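Local structure of hypothetical protein (Psychrobacter arcticus, 2I9W) at residues V103-P108 with Q116-A121. The protein is of unknown function but binds two zinc ions and joins an NTF2-like (cystatin-like) domain to a SEC-C motif. Residues are numbered along the deposited sequence; the frame is centred on the assembly and turned at random.
Sequences VVAHTP and QVEFKA
V104 and A105 pair with E118 in an antiparallel hairpin contact between strand 97-107, outermost in the four-stranded sheet, and strand 114-125; the local axes lie 177° apart. The register identifies a bulge: V103 faces F119 as a non-hydrogen-bonded pair, yet two residues on A105 faces E118, one residue back from F119, a shift of one. Two donors converge on one carbonyl, V104 N at 2.8 Å and A105 N at 3.2 Å from E118 O, approaching from the same face of its plane. The first bond is the more bent, 137° at the hydrogen. E118 N returns a bond to A105 O. Beyond the bulge H106 faces V117 as a non-hydrogen-bonded pair, and T107 and Q116 form the next hydrogen-bonded one, T107 N to Q116 O (2.8 Å) and Q116 N to T107 O.

V104, the extra residue, has a helix-like psi and its CB points toward strand 114-125; CG1 lies 3.5 Å from E118 CD. The E118 chain is extended, with CG anti to the backbone N (chi1 178°), and passes obliquely across V104; its OE2 is hydrogen-bonded to H133 NE2. An alanine at E118 would probably uncover V104 CG1 and leave H133 NE2 without this acceptor. On the face carrying A105 and E118, a water links T107 OG1 (3.0 Å) to Q116 OE1 (2.6 Å), while Q116 NE2 is hydrogen-bonded to T137 OG1. On the opposite face, V103 CG1 meets V117 CG1 at 4.1 Å, both valines also touching M57 of helix 53-66. H106 presents its ring edge, CD2, to Q116 O at 3.4 Å. Two successive residues opposite one define a classic beta bulge, here in the helix-backed antiparallel sheet of the NTF2-like fold.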
ATOM      1  N   VAL A 103       3.961  11.068   4.716  1.00 22.15           N
ATOM      2  CA  VAL A 103       2.661  11.116   4.067  1.00 22.53           C
ATOM      3  C   VAL A 103       2.361  12.612   3.862  1.00 22.90           C
ATOM      4  O   VAL A 103       2.271  13.402   4.836  1.00 24.17           O
ATOM      5  CB  VAL A 103       1.532  10.336   4.848  1.00 22.22           C
ATOM      6  CG1 VAL A 103       0.185  10.544   4.146  1.00 22.83           C
ATOM      7  CG2 VAL A 103       1.839   8.847   4.985  1.00 24.29           C
ATOM      8  N   VAL A 104       2.279  12.997   2.591  1.00 19.72           N
ATOM      9  CA  VAL A 104       2.011  14.386   2.210  1.00 19.33           C
ATOM     10  C   VAL A 104       0.517  14.694   2.303  1.00 19.09           C
ATOM     11  O   VAL A 104       0.113  15.757   2.840  1.00 19.71           O
ATOM     12  CB  VAL A 104       2.563  14.691   0.818  1.00 18.68           C
ATOM     13  CG1 VAL A 104       2.174  16.129   0.365  1.00 18.38           C
ATOM     14  CG2 VAL A 104       4.078  14.453   0.780  1.00 17.39           C
ATOM     15  N   ALA A 105      -0.336  13.801   1.812  1.00 17.90           N
ATOM     16  CA  ALA A 105      -1.774  14.109   1.737  1.00 19.74           C
ATOM     17  C   ALA A 105      -2.545  12.828   1.570  1.00 21.12           C
ATOM     18  O   ALA A 105      -2.039  11.864   0.998  1.00 23.35           O
ATOM     19  CB  ALA A 105      -2.080  15.063   0.566  1.00 18.85           C
ATOM     20  N   HIS A 106      -3.755  12.831   2.109  1.00 20.61           N
ATOM     21  CA  HIS A 106      -4.691  11.710   2.020  1.00 19.87           C
ATOM     22  C   HIS A 106      -6.019  12.262   1.531  1.00 20.13           C
ATOM     23  O   HIS A 106      -6.539  13.262   2.086  1.00 22.05           O
ATOM     24  CB  HIS A 106      -4.832  11.068   3.396  1.00 19.70           C
ATOM     25  CG  HIS A 106      -5.792   9.935   3.446  1.00 18.19           C
ATOM     26  ND1 HIS A 106      -6.595   9.694   4.539  1.00 22.64           N
ATOM     27  CD2 HIS A 106      -6.120   9.003   2.519  1.00 24.43           C
ATOM     28  CE1 HIS A 106      -7.359   8.649   4.288  1.00 20.14           C
ATOM     29  NE2 HIS A 106      -7.095   8.211   3.070  1.00 23.75           N
ATOM     30  N   THR A 107      -6.554  11.631   0.480  1.00 20.30           N
ATOM     31  CA  THR A 107      -7.775  12.049  -0.170  1.00 20.57           C
ATOM     32  C   THR A 107      -8.739  10.869  -0.048  1.00 18.44           C
ATOM     33  O   THR A 107      -8.822  10.070  -0.955  1.00 19.78           O
ATOM     34  CB  THR A 107      -7.497  12.359  -1.664  1.00 20.89           C
ATOM     35  OG1 THR A 107      -6.568  13.461  -1.783  1.00 25.33           O
ATOM     36  CG2 THR A 107      -8.806  12.700  -2.409  1.00 23.97           C
ATOM     37  N   PRO A 108      -9.440  10.739   1.092  1.00 19.19           N
ATOM     38  CA  PRO A 108     -10.248   9.536   1.298  1.00 21.44           C
ATOM     39  C   PRO A 108     -11.482   9.414   0.369  1.00 21.76           C
ATOM     40  O   PRO A 108     -12.005   8.318   0.176  1.00 24.90           O
ATOM     41  CB  PRO A 108     -10.682   9.637   2.773  1.00 21.12           C
ATOM     42  CG  PRO A 108     -10.462  10.998   3.164  1.00 22.89           C
ATOM     43  CD  PRO A 108      -9.475  11.641   2.251  1.00 20.51           C
ATOM     44  N   GLN A 116      -6.901   8.459  -2.702  1.00 17.78           N
ATOM     45  CA  GLN A 116      -5.515   8.667  -2.995  1.00 19.15           C
ATOM     46  C   GLN A 116      -4.717   9.029  -1.722  1.00 21.00           C
ATOM     47  O   GLN A 116      -5.217   9.559  -0.755  1.00 17.48           O
ATOM     48  CB  GLN A 116      -5.335   9.735  -4.079  1.00 22.39           C
ATOM     49  CG  GLN A 116      -5.397   9.169  -5.480  1.00 23.85           C
ATOM     50  CD  GLN A 116      -5.353  10.179  -6.603  1.00 19.86           C
ATOM     51  OE1 GLN A 116      -5.468  11.390  -6.406  1.00 22.19           O
ATOM     52  NE2 GLN A 116      -5.240   9.664  -7.828  1.00 24.70           N
ATOM     53  N   VAL A 117      -3.443   8.707  -1.794  1.00 19.82           N
ATOM     54  CA  VAL A 117      -2.429   9.013  -0.783  1.00 20.23           C
ATOM     55  C   VAL A 117      -1.198   9.473  -1.566  1.00 20.21           C
ATOM     56  O   VAL A 117      -0.674   8.733  -2.435  1.00 21.54           O
ATOM     57  CB  VAL A 117      -2.027   7.768   0.033  1.00 19.82           C
ATOM     58  CG1 VAL A 117      -0.985   8.121   1.116  1.00 21.27           C
ATOM     59  CG2 VAL A 117      -3.278   7.084   0.623  1.00 17.61           C
ATOM     60  N   GLU A 118      -0.722  10.675  -1.240  1.00 20.50           N
ATOM     61  CA  GLU A 118       0.514  11.249  -1.790  1.00 18.47           C
ATOM     62  C   GLU A 118       1.557  11.096  -0.689  1.00 16.63           C
ATOM     63  O   GLU A 118       1.311  11.463   0.458  1.00 16.77           O
ATOM     64  CB  GLU A 118       0.318  12.735  -2.117  1.00 18.17           C
ATOM     65  CG  GLU A 118       1.551  13.432  -2.651  1.00 19.59           C
ATOM     66  CD  GLU A 118       1.410  14.922  -2.856  1.00 21.93           C
ATOM     67  OE1 GLU A 118       0.292  15.475  -2.741  1.00 20.79           O
ATOM     68  OE2 GLU A 118       2.458  15.563  -3.123  1.00 26.19           O
ATOM     69  N   PHE A 119       2.721  10.580  -1.038  1.00 20.76           N
ATOM     70  CA  PHE A 119       3.763  10.348  -0.048  1.00 19.70           C
ATOM     71  C   PHE A 119       5.167  10.394  -0.638  1.00 18.77           C
ATOM     72  O   PHE A 119       5.351  10.349  -1.873  1.00 17.18           O
ATOM     73  CB  PHE A 119       3.510   8.997   0.627  1.00 21.26           C
ATOM     74  CG  PHE A 119       3.668   7.834  -0.302  1.00 16.40           C
ATOM     75  CD1 PHE A 119       2.584   7.372  -1.052  1.00 21.93           C
ATOM     76  CD2 PHE A 119       4.894   7.207  -0.462  1.00 19.16           C
ATOM     77  CE1 PHE A 119       2.753   6.297  -1.909  1.00 25.63           C
ATOM     78  CE2 PHE A 119       5.062   6.105  -1.356  1.00 25.64           C
ATOM     79  CZ  PHE A 119       3.976   5.648  -2.049  1.00 26.84           C
ATOM     80  N   LYS A 120       6.155  10.532   0.238  1.00 19.34           N
ATOM     81  CA  LYS A 120       7.547  10.423  -0.131  1.00 20.35           C
ATOM     82  C   LYS A 120       8.143   9.250   0.616  1.00 19.39           C
ATOM     83  O   LYS A 120       8.076   9.188   1.856  1.00 19.51           O
ATOM     84  CB  LYS A 120       8.309  11.708   0.226  1.00 20.15           C
ATOM     85  CG  LYS A 120       7.865  12.890  -0.596  1.00 23.22           C
ATOM     86  CD  LYS A 120       8.598  14.177  -0.283  1.00 24.57           C
ATOM     87  CE  LYS A 120       8.023  15.272  -1.168  1.00 28.59           C
ATOM     88  NZ  LYS A 120       8.809  16.529  -1.168  1.00 31.24           N
ATOM     89  N   ALA A 121       8.683   8.310  -0.137  1.00 18.76           N
ATOM     90  CA  ALA A 121       9.400   7.167   0.442  1.00 20.66           C
ATOM     91  C   ALA A 121      10.898   7.386   0.282  1.00 21.55           C
ATOM     92  O   ALA A 121      11.398   7.490  -0.840  1.00 21.87           O
ATOM     93  CB  ALA A 121       8.995   5.864  -0.246  1.00 20.61           C
TER
HETATM   94  O   HOH W   1      -5.915  13.284  -4.675  1.00 30.51           O